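Local coordinates for tudor and KH domain-containing protein homolog (Drosophila melanogaster, PDB 5YGB) that helps silence transposons in the germline through the piRNA pathway, binding Piwi proteins by their N-terminal tails and probably recruiting them to the piRNA biogenesis machinery, at residues K3-Y8 / A164-Y169; C126-V131 / V192-P197; V20-P25 / T118-A123. The protein carries 1 engineered substitution. All coordinates share one frame; numbering follows the deposited sequence.

How the contacts relate
Contacts 1 and 2 each join two strands of one closed five-stranded sheet, the staphylococcal-nuclease-like part of the extended Tudor domain; contact 3 joins strand 17-22 of that sheet to the loop leading into strand 124-128. Contacts 1 and 2 have centres about 8 Å apart, because strands 162-171 and 188-195 pair: Arg165 O lies 2.9 Å from Glu193 N. Contact 3 is centred about 14 Å from contact 1, where Tyr8 O lies 2.9 Å from Gln21 N, and about 19 Å from contact 2, yet Cys126 SG reaches Val20 CG2 at 3.9 Å. Its loop comes from the antiparallel Tudor sheet; this protein's Tudor domain binds the Piwi N-terminus, unmethylated or symmetrically dimethylated.

Contact 1: residues K3-Y8 / A164-Y169; sequences KPMEVY and ARVVTY
Met5 and Ala164 form an antiparallel hydrogen-bonded pair, Met5 N giving to Ala164 O and Ala164 N to Met5 O at 2.8 Å each, although the strand axes cross at 108° and soon part. Ala164 O takes a second, weaker approach from the CA-H of Pro4, at 3.3 Å. Beyond the bridge a water links Lys3 O, to which it donates, with Val166 N, from which it accepts. On the side-chain level a methionine suits its place because its long unbranched chain reaches past Ala164 to Val166: CG is held between the backbone N and the carbonyl carbon (chi1 53°), and the extended chain beyond it brings CE to 3.9 Å from Val166 CG2 and 4.1 Å from Ala164 CB. An alanine in place of Met5 would probably leave Val166 CG2 without its apolar partner from this strand and open a gap beside Ala164. Both methyls of Val7 lean on the CB of Ala164, CG2 at 3.9 Å; with Leu194 packed on it as well, a small residue fits there. Antiparallel pairing of the first strand with the fourth is what closes the barrel of an OB-like fold, as in staphylococcal nuclease.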
loop_
_atom_site.group_PDB
_atom_site.type_symbol
_atom_site.label_atom_id
_atom_site.label_comp_id
_atom_site.label_asym_id
_atom_site.label_seq_id
_atom_site.Cartn_x
_atom_site.Cartn_y
_atom_site.Cartn_z
ATOM N N LYS A 3 7.705 8.616 -18.920
ATOM C CA LYS A 3 6.899 7.678 -19.698
ATOM C C LYS A 3 5.668 7.208 -18.924
ATOM O O LYS A 3 5.721 7.032 -17.702
ATOM C CB LYS A 3 7.741 6.460 -20.102
ATOM C CG LYS A 3 8.923 6.761 -21.013
ATOM C CD LYS A 3 8.470 7.208 -22.394
ATOM C CE LYS A 3 9.512 8.109 -23.042
ATOM N NZ LYS A 3 8.968 8.829 -24.223
ATOM N N PRO A 4 4.553 6.990 -19.634
ATOM C CA PRO A 4 3.385 6.359 -19.012
ATOM C C PRO A 4 3.720 4.939 -18.583
ATOM O O PRO A 4 4.600 4.296 -19.159
ATOM C CB PRO A 4 2.336 6.366 -20.126
ATOM C CG PRO A 4 3.149 6.410 -21.397
ATOM C CD PRO A 4 4.336 7.273 -21.062
ATOM N N MET A 5 3.021 4.448 -17.568
ATOM C CA MET A 5 3.255 3.098 -17.075
ATOM C C MET A 5 1.931 2.444 -16.713
ATOM O O MET A 5 1.020 3.107 -16.213
ATOM C CB MET A 5 4.207 3.118 -15.870
ATOM C CG MET A 5 3.783 4.059 -14.761
ATOM S SD MET A 5 5.084 4.411 -13.529
ATOM C CE MET A 5 4.215 5.604 -12.501
ATOM N N GLU A 6 1.825 1.145 -16.972
ATOM C CA GLU A 6 0.642 0.374 -16.588
ATOM C C GLU A 6 0.729 0.046 -15.111
ATOM O O GLU A 6 1.748 -0.454 -14.647
ATOM C CB GLU A 6 0.521 -0.916 -17.412
ATOM C CG GLU A 6 0.425 -0.707 -18.924
ATOM C CD GLU A 6 0.118 -1.989 -19.664
ATOM O OE1 GLU A 6 0.551 -3.065 -19.204
ATOM O OE2 GLU A 6 -0.566 -1.922 -20.709
ATOM N N VAL A 7 -0.332 0.349 -14.367
ATOM C CA VAL A 7 -0.336 0.115 -12.921
ATOM C C VAL A 7 -1.657 -0.442 -12.415
ATOM O O VAL A 7 -2.699 -0.345 -13.079
ATOM C CB VAL A 7 -0.052 1.414 -12.118
ATOM C CG1 VAL A 7 1.275 2.058 -12.535
ATOM C CG2 VAL A 7 -1.227 2.392 -12.240
ATOM N N TYR A 8 -1.602 -1.024 -11.224
ATOM C CA TYR A 8 -2.793 -1.269 -10.419
ATOM C C TYR A 8 -2.768 -0.327 -9.238
ATOM O O TYR A 8 -1.706 -0.122 -8.655
ATOM C CB TYR A 8 -2.831 -2.688 -9.861
ATOM C CG TYR A 8 -2.818 -3.817 -10.856
ATOM C CD1 TYR A 8 -3.777 -3.902 -11.860
ATOM C CD2 TYR A 8 -1.870 -4.821 -10.765
ATOM C CE1 TYR A 8 -3.775 -4.939 -12.750
ATOM C CE2 TYR A 8 -1.863 -5.880 -11.658
ATOM C CZ TYR A 8 -2.820 -5.926 -12.645
ATOM O OH TYR A 8 -2.817 -6.971 -13.542
ATOM N N ALA A 164 -0.665 5.289 -15.647
ATOM C CA ALA A 164 -0.204 6.352 -14.765
ATOM C C ALA A 164 0.951 7.109 -15.389
ATOM O O ALA A 164 1.744 6.540 -16.141
ATOM C CB ALA A 164 0.220 5.783 -13.420
ATOM N N ARG A 165 1.048 8.394 -15.082
ATOM C CA ARG A 165 2.217 9.166 -15.476
ATOM C C ARG A 165 2.600 10.107 -14.340
ATOM O O ARG A 165 1.763 10.828 -13.803
ATOM C CB ARG A 165 1.957 9.948 -16.758
ATOM C CG ARG A 165 3.174 10.731 -17.228
ATOM C CD ARG A 165 2.856 11.628 -18.419
ATOM N NE ARG A 165 2.640 10.871 -19.648
ATOM C CZ ARG A 165 2.452 11.427 -20.841
ATOM N NH1 ARG A 165 2.455 12.749 -20.964
ATOM N NH2 ARG A 165 2.265 10.665 -21.911
ATOM N N VAL A 166 3.872 10.090 -13.963
ATOM C CA VAL A 166 4.345 11.010 -12.938
ATOM C C VAL A 166 4.510 12.390 -13.560
ATOM O O VAL A 166 5.243 12.542 -14.541
ATOM C CB VAL A 166 5.673 10.538 -12.328
ATOM C CG1 VAL A 166 6.208 11.568 -11.341
ATOM C CG2 VAL A 166 5.493 9.187 -11.644
ATOM N N VAL A 167 3.816 13.387 -13.018
ATOM C CA VAL A 167 3.883 14.734 -13.589
ATOM C C VAL A 167 4.378 15.783 -12.603
ATOM O O VAL A 167 4.619 16.927 -12.993
ATOM C CB VAL A 167 2.512 15.192 -14.138
ATOM C CG1 VAL A 167 2.057 14.273 -15.270
ATOM C CG2 VAL A 167 1.470 15.267 -13.021
ATOM N N THR A 168 4.536 15.404 -11.335
ATOM C CA THR A 168 5.020 16.338 -10.319
ATOM C C THR A 168 5.443 15.559 -9.076
ATOM O O THR A 168 5.223 14.354 -8.994
ATOM C CB THR A 168 3.938 17.389 -9.945
ATOM O OG1 THR A 168 4.518 18.439 -9.151
ATOM C CG2 THR A 168 2.796 16.735 -9.177
ATOM N N TYR A 169 6.057 16.260 -8.126
ATOM C CA TYR A 169 6.443 15.720 -6.818
ATOM C C TYR A 169 6.079 16.706 -5.725
ATOM O O TYR A 169 6.101 17.920 -5.954
ATOM C CB TYR A 169 7.953 15.443 -6.721
ATOM C CG TYR A 169 8.446 14.292 -7.553
ATOM C CD1 TYR A 169 8.375 12.988 -7.081
ATOM C CD2 TYR A 169 8.988 14.512 -8.810
ATOM C CE1 TYR A 169 8.821 11.926 -7.851
ATOM C CE2 TYR A 169 9.431 13.464 -9.583
ATOM C CZ TYR A 169 9.350 12.180 -9.102
ATOM O OH TYR A 169 9.794 11.152 -9.884
HETATM O O HOH W 1 5.757 8.224 -15.338
#

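Contact 2: residues C126-V131 / V192-P197; sequences CFLANV and VELFDP
The flat groups that meet here are peptide groups, chiefly the carbonyl of Val192. Ala129 CB covers one face, sitting almost directly above it, 3.6 Å from Val192 O, and the N-H of Ala129 bonds to the same oxygen at 2.9 Å, tilted 31° from the carbonyl plane toward that face. A water bridging to Ala129 O also gives to Val192 O, so two hydrogen bonds grip it. Leu128 CD1 approaches the oxygen obliquely from the other side of the plane, at 3.6 Å. The Phe127 carbonyl is met nearly head-on by Val192 N at 2.9 Å, while the Phe127 side chain leaves the backbone away from segment 192-197 and its ring makes a cation-pi contact with Lys170. Leu128 and Val192 form a parallel bridge, and around it the side chains are apolar and buried. Val192, branched at CB, spreads its methyls: CG1 lies 4.1 Å from Cys126 SG, and CG2 reaches Phe127 O at 3.5 Å. Leu128, its CG anti to the backbone N (chi1 -169°), slants across Leu194, CD1 lying 4.1 Å from CG of that residue. Strand 124-128 lies between strand 17-22, whose Phe18 packs on Cys126 and Val192, and strand 188-195, while helix 205-211 covers Leu128 with Ala206 and Leu194 with Ile205, and Val167 of strand 162-171 packs on Ala129.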
loop_
_atom_site.group_PDB
_atom_site.type_symbol
_atom_site.label_atom_id
_atom_site.label_comp_id
_atom_site.label_asym_id
_atom_site.label_seq_id
_atom_site.Cartn_x
_atom_site.Cartn_y
_atom_site.Cartn_z
ATOM N N CYS A 126 1.549 7.474 -3.746
ATOM C CA CYS A 126 1.361 8.573 -4.696
ATOM C C CYS A 126 0.243 9.469 -4.228
ATOM O O CYS A 126 -0.536 9.110 -3.345
ATOM C CB CYS A 126 0.983 8.062 -6.088
ATOM S SG CYS A 126 2.134 6.952 -6.900
ATOM N N PHE A 127 0.145 10.635 -4.860
ATOM C CA PHE A 127 -1.074 11.431 -4.803
ATOM C C PHE A 127 -1.571 11.711 -6.219
ATOM O O PHE A 127 -0.808 11.615 -7.184
ATOM C CB PHE A 127 -0.847 12.738 -4.002
ATOM C CG PHE A 127 0.044 13.764 -4.682
ATOM C CD1 PHE A 127 1.426 13.676 -4.586
ATOM C CD2 PHE A 127 -0.506 14.846 -5.351
ATOM C CE1 PHE A 127 2.246 14.629 -5.175
ATOM C CE2 PHE A 127 0.313 15.800 -5.940
ATOM C CZ PHE A 127 1.689 15.687 -5.847
ATOM N N LEU A 128 -2.857 12.015 -6.339
ATOM C CA LEU A 128 -3.428 12.362 -7.633
ATOM C C LEU A 128 -3.121 13.822 -7.908
ATOM O O LEU A 128 -3.534 14.688 -7.148
ATOM C CB LEU A 128 -4.940 12.115 -7.661
ATOM C CG LEU A 128 -5.623 12.180 -9.029
ATOM C CD1 LEU A 128 -5.125 11.031 -9.905
ATOM C CD2 LEU A 128 -7.141 12.133 -8.861
ATOM N N ALA A 129 -2.377 14.096 -8.975
ATOM C CA ALA A 129 -1.990 15.472 -9.288
ATOM C C ALA A 129 -3.179 16.354 -9.669
ATOM O O ALA A 129 -4.186 15.882 -10.198
ATOM C CB ALA A 129 -0.962 15.476 -10.403
ATOM N N ASN A 130 -3.040 17.642 -9.363
ATOM C CA ASN A 130 -3.937 18.698 -9.855
ATOM C C ASN A 130 -5.360 18.661 -9.299
ATOM O O ASN A 130 -6.282 19.204 -9.914
ATOM C CB ASN A 130 -3.980 18.672 -11.388
ATOM C CG ASN A 130 -2.600 18.837 -12.013
ATOM O OD1 ASN A 130 -1.838 19.728 -11.626
ATOM N ND2 ASN A 130 -2.272 17.981 -12.972
ATOM N N VAL A 131 -5.538 18.047 -8.131
ATOM C CA VAL A 131 -6.820 18.085 -7.430
ATOM C C VAL A 131 -6.676 18.469 -5.960
ATOM O O VAL A 131 -5.619 18.290 -5.344
ATOM C CB VAL A 131 -7.564 16.724 -7.481
ATOM C CG1 VAL A 131 -7.804 16.282 -8.911
ATOM C CG2 VAL A 131 -6.801 15.655 -6.694
ATOM N N VAL A 192 0.689 11.859 -9.685
ATOM C CA VAL A 192 0.424 11.176 -10.941
ATOM C C VAL A 192 -0.884 11.594 -11.586
ATOM O O VAL A 192 -1.823 12.032 -10.915
ATOM C CB VAL A 192 0.395 9.628 -10.764
ATOM C CG1 VAL A 192 1.765 9.119 -10.343
ATOM C CG2 VAL A 192 -0.696 9.186 -9.770
ATOM N N GLU A 193 -0.907 11.451 -12.906
ATOM C CA GLU A 193 -2.138 11.395 -13.681
ATOM C C GLU A 193 -2.538 9.931 -13.808
ATOM O O GLU A 193 -1.680 9.064 -13.939
ATOM C CB GLU A 193 -1.941 11.989 -15.072
ATOM C CG GLU A 193 -1.629 13.457 -15.078
ATOM C CD GLU A 193 -1.715 14.064 -16.465
ATOM O OE1 GLU A 193 -1.769 13.300 -17.457
ATOM O OE2 GLU A 193 -1.734 15.311 -16.558
ATOM N N LEU A 194 -3.828 9.648 -13.783
ATOM C CA LEU A 194 -4.311 8.288 -13.941
ATOM C C LEU A 194 -5.407 8.272 -14.959
ATOM O O LEU A 194 -6.292 9.124 -14.931
ATOM C CB LEU A 194 -4.877 7.720 -12.643
ATOM C CG LEU A 194 -3.999 7.436 -11.438
ATOM C CD1 LEU A 194 -4.866 6.947 -10.298
ATOM C CD2 LEU A 194 -2.944 6.404 -11.811
ATOM N N PHE A 195 -5.390 7.295 -15.849
ATOM C CA PHE A 195 -6.607 7.076 -16.597
ATOM C C PHE A 195 -6.829 5.616 -16.891
ATOM O O PHE A 195 -5.911 4.798 -16.883
ATOM C CB PHE A 195 -6.628 7.906 -17.873
ATOM C CG PHE A 195 -5.666 7.469 -18.914
ATOM C CD1 PHE A 195 -6.036 6.528 -19.867
ATOM C CD2 PHE A 195 -4.405 8.042 -18.995
ATOM C CE1 PHE A 195 -5.147 6.142 -20.850
ATOM C CE2 PHE A 195 -3.516 7.663 -19.980
ATOM C CZ PHE A 195 -3.887 6.716 -20.910
ATOM N N ASP A 196 -8.093 5.301 -17.116
ATOM C CA ASP A 196 -8.540 3.948 -17.349
ATOM C C ASP A 196 -8.657 3.739 -18.857
ATOM O O ASP A 196 -9.508 4.337 -19.500
ATOM C CB ASP A 196 -9.880 3.725 -16.643
ATOM C CG ASP A 196 -10.370 2.309 -16.747
ATOM O OD1 ASP A 196 -9.843 1.531 -17.577
ATOM O OD2 ASP A 196 -11.312 1.969 -15.999
ATOM N N PRO A 197 -7.801 2.885 -19.432
ATOM C CA PRO A 197 -7.813 2.689 -20.892
ATOM C C PRO A 197 -9.016 1.917 -21.419
ATOM O O PRO A 197 -9.233 1.888 -22.631
ATOM C CB PRO A 197 -6.527 1.907 -21.141
ATOM C CG PRO A 197 -6.287 1.167 -19.867
ATOM C CD PRO A 197 -6.737 2.107 -18.774
HETATM O O HOH W 2 -3.971 13.873 -12.007
HETATM O O HOH W 3 -3.478 16.009 -13.971
#

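Contact 3: residues V20-P25 / T118-A123; sequences VQLIGP and TLRFQA
Gln21 packs by its aliphatic part on the backbone of Gln122. CB lies 4.1 Å from Gln122 O, and CG, anti to the carbonyl carbon (chi1 -59°), comes to 3.9 Å of the same oxygen; the extended chain runs on away from it, and NE2 gives a hydrogen bond to Asp97 O. A glutamine suits this buried place, offering methylenes for packing and an N-H for a main-chain carbonyl. Direct backbone bonds give way here to a CA-H of Ala123 pointing at Val20 O, 3.4 Å away, and to water. One water accepts from Leu22 N and Arg120 NH1, with Gln122 O and OE1 also in its reach; a second gives to Leu22 O and, at 2.7 Å, to Gln122 OE1. Gln122 NE2 gives to Arg120 O, from above the carbonyl plane, and to Gln26 OE1. The long arginine chain carries its guanidinium to that water, to Gln26 OE1 and to Leu22, whose apolar CD1 lies 4.0 Å from NH1 where the two chains cross at about a right angle. Gln26 thus ties Arg120 and Gln122 to helix 25-41, whose Leu30 covers Gln21 and Gln122; strand 5-12 flanks strand 17-22, and Ala123 shares a backbone hydrogen bond with Val96, next to strand 89-95 of the Tudor sheet.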
loop_
_atom_site.group_PDB
_atom_site.type_symbol
_atom_site.label_atom_id
_atom_site.label_comp_id
_atom_site.label_asym_id
_atom_site.label_seq_id
_atom_site.Cartn_x
_atom_site.Cartn_y
_atom_site.Cartn_z
ATOM N N VAL A 20 0.343 2.410 -5.708
ATOM C CA VAL A 20 0.286 1.711 -6.992
ATOM C C VAL A 20 1.372 0.644 -7.111
ATOM O O VAL A 20 2.446 0.732 -6.481
ATOM C CB VAL A 20 0.398 2.680 -8.200
ATOM C CG1 VAL A 20 -0.669 3.750 -8.125
ATOM C CG2 VAL A 20 1.769 3.310 -8.261
ATOM N N GLN A 21 1.064 -0.361 -7.919
ATOM C CA GLN A 21 1.969 -1.437 -8.291
ATOM C C GLN A 21 2.163 -1.392 -9.793
ATOM O O GLN A 21 1.206 -1.142 -10.523
ATOM C CB GLN A 21 1.382 -2.795 -7.917
ATOM C CG GLN A 21 1.061 -2.979 -6.430
ATOM C CD GLN A 21 0.160 -4.168 -6.194
ATOM O OE1 GLN A 21 -0.655 -4.517 -7.050
ATOM N NE2 GLN A 21 0.290 -4.795 -5.033
ATOM N N LEU A 22 3.368 -1.678 -10.263
ATOM C CA LEU A 22 3.615 -1.780 -11.694
ATOM C C LEU A 22 3.163 -3.121 -12.246
ATOM O O LEU A 22 3.473 -4.169 -11.674
ATOM C CB LEU A 22 5.099 -1.606 -12.006
ATOM C CG LEU A 22 5.714 -0.262 -11.662
ATOM C CD1 LEU A 22 7.190 -0.298 -12.012
ATOM C CD2 LEU A 22 5.023 0.808 -12.431
ATOM N N ILE A 23 2.467 -3.080 -13.372
ATOM C CA ILE A 23 2.070 -4.282 -14.099
ATOM C C ILE A 23 3.200 -4.768 -14.981
ATOM O O ILE A 23 3.844 -3.984 -15.681
ATOM C CB ILE A 23 0.836 -4.008 -14.964
ATOM C CG1 ILE A 23 -0.340 -3.606 -14.077
ATOM C CG2 ILE A 23 0.484 -5.229 -15.825
ATOM C CD1 ILE A 23 -1.574 -3.220 -14.856
ATOM N N GLY A 24 3.436 -6.071 -14.981
ATOM C CA GLY A 24 4.420 -6.647 -15.878
ATOM C C GLY A 24 5.127 -7.794 -15.196
ATOM O O GLY A 24 4.527 -8.471 -14.345
ATOM N N PRO A 25 6.409 -7.997 -15.511
ATOM C CA PRO A 25 7.141 -9.108 -14.904
ATOM C C PRO A 25 7.153 -8.989 -13.388
ATOM O O PRO A 25 7.150 -10.001 -12.703
ATOM C CB PRO A 25 8.553 -8.971 -15.482
ATOM C CG PRO A 25 8.394 -8.127 -16.698
ATOM C CD PRO A 25 7.264 -7.198 -16.407
ATOM N N THR A 118 14.340 -10.648 -2.247
ATOM C CA THR A 118 14.898 -10.291 -3.555
ATOM C C THR A 118 14.036 -9.321 -4.368
ATOM O O THR A 118 14.554 -8.370 -4.964
ATOM C CB THR A 118 15.134 -11.558 -4.397
ATOM O OG1 THR A 118 16.119 -12.375 -3.748
ATOM C CG2 THR A 118 15.633 -11.202 -5.787
ATOM N N LEU A 119 12.734 -9.568 -4.417
ATOM C CA LEU A 119 11.836 -8.744 -5.221
ATOM C C LEU A 119 11.731 -7.322 -4.670
ATOM O O LEU A 119 11.544 -7.124 -3.468
ATOM C CB LEU A 119 10.442 -9.376 -5.280
ATOM C CG LEU A 119 9.402 -8.655 -6.138
ATOM C CD1 LEU A 119 9.788 -8.673 -7.607
ATOM C CD2 LEU A 119 8.033 -9.298 -5.954
ATOM N N ARG A 120 11.850 -6.335 -5.553
ATOM C CA ARG A 120 11.618 -4.934 -5.199
ATOM C C ARG A 120 10.308 -4.777 -4.417
ATOM O O ARG A 120 9.313 -5.415 -4.752
ATOM C CB ARG A 120 11.599 -4.094 -6.497
ATOM C CG ARG A 120 10.982 -2.702 -6.402
ATOM C CD ARG A 120 10.975 -1.929 -7.747
ATOM N NE ARG A 120 10.125 -0.753 -7.588
ATOM C CZ ARG A 120 8.833 -0.726 -7.899
ATOM N NH1 ARG A 120 8.253 -1.793 -8.434
ATOM N NH2 ARG A 120 8.120 0.369 -7.687
ATOM N N PHE A 121 10.297 -3.962 -3.363
ATOM C CA PHE A 121 9.037 -3.691 -2.670
ATOM C C PHE A 121 8.075 -3.052 -3.684
ATOM O O PHE A 121 8.410 -2.057 -4.349
ATOM C CB PHE A 121 9.246 -2.785 -1.450
ATOM C CG PHE A 121 10.005 -3.435 -0.308
ATOM C CD1 PHE A 121 10.381 -4.769 -0.348
ATOM C CD2 PHE A 121 10.309 -2.699 0.824
ATOM C CE1 PHE A 121 11.076 -5.346 0.717
ATOM C CE2 PHE A 121 10.993 -3.277 1.895
ATOM C CZ PHE A 121 11.372 -4.589 1.833
ATOM N N GLN A 122 6.884 -3.620 -3.830
ATOM C CA GLN A 122 6.078 -3.327 -5.011
ATOM C C GLN A 122 5.169 -2.100 -4.937
ATOM O O GLN A 122 4.737 -1.606 -5.982
ATOM C CB GLN A 122 5.239 -4.568 -5.357
ATOM C CG GLN A 122 6.080 -5.725 -5.876
ATOM C CD GLN A 122 6.684 -5.392 -7.215
ATOM O OE1 GLN A 122 5.969 -5.137 -8.184
ATOM N NE2 GLN A 122 8.004 -5.350 -7.270
ATOM N N ALA A 123 4.850 -1.608 -3.744
ATOM C CA ALA A 123 3.904 -0.501 -3.628
ATOM C C ALA A 123 4.603 0.838 -3.575
ATOM O O ALA A 123 5.560 1.012 -2.811
ATOM C CB ALA A 123 3.014 -0.671 -2.389
HETATM O O HOH W 4 5.549 -2.361 -8.465
HETATM O O HOH W 5 3.387 -5.268 -9.048
#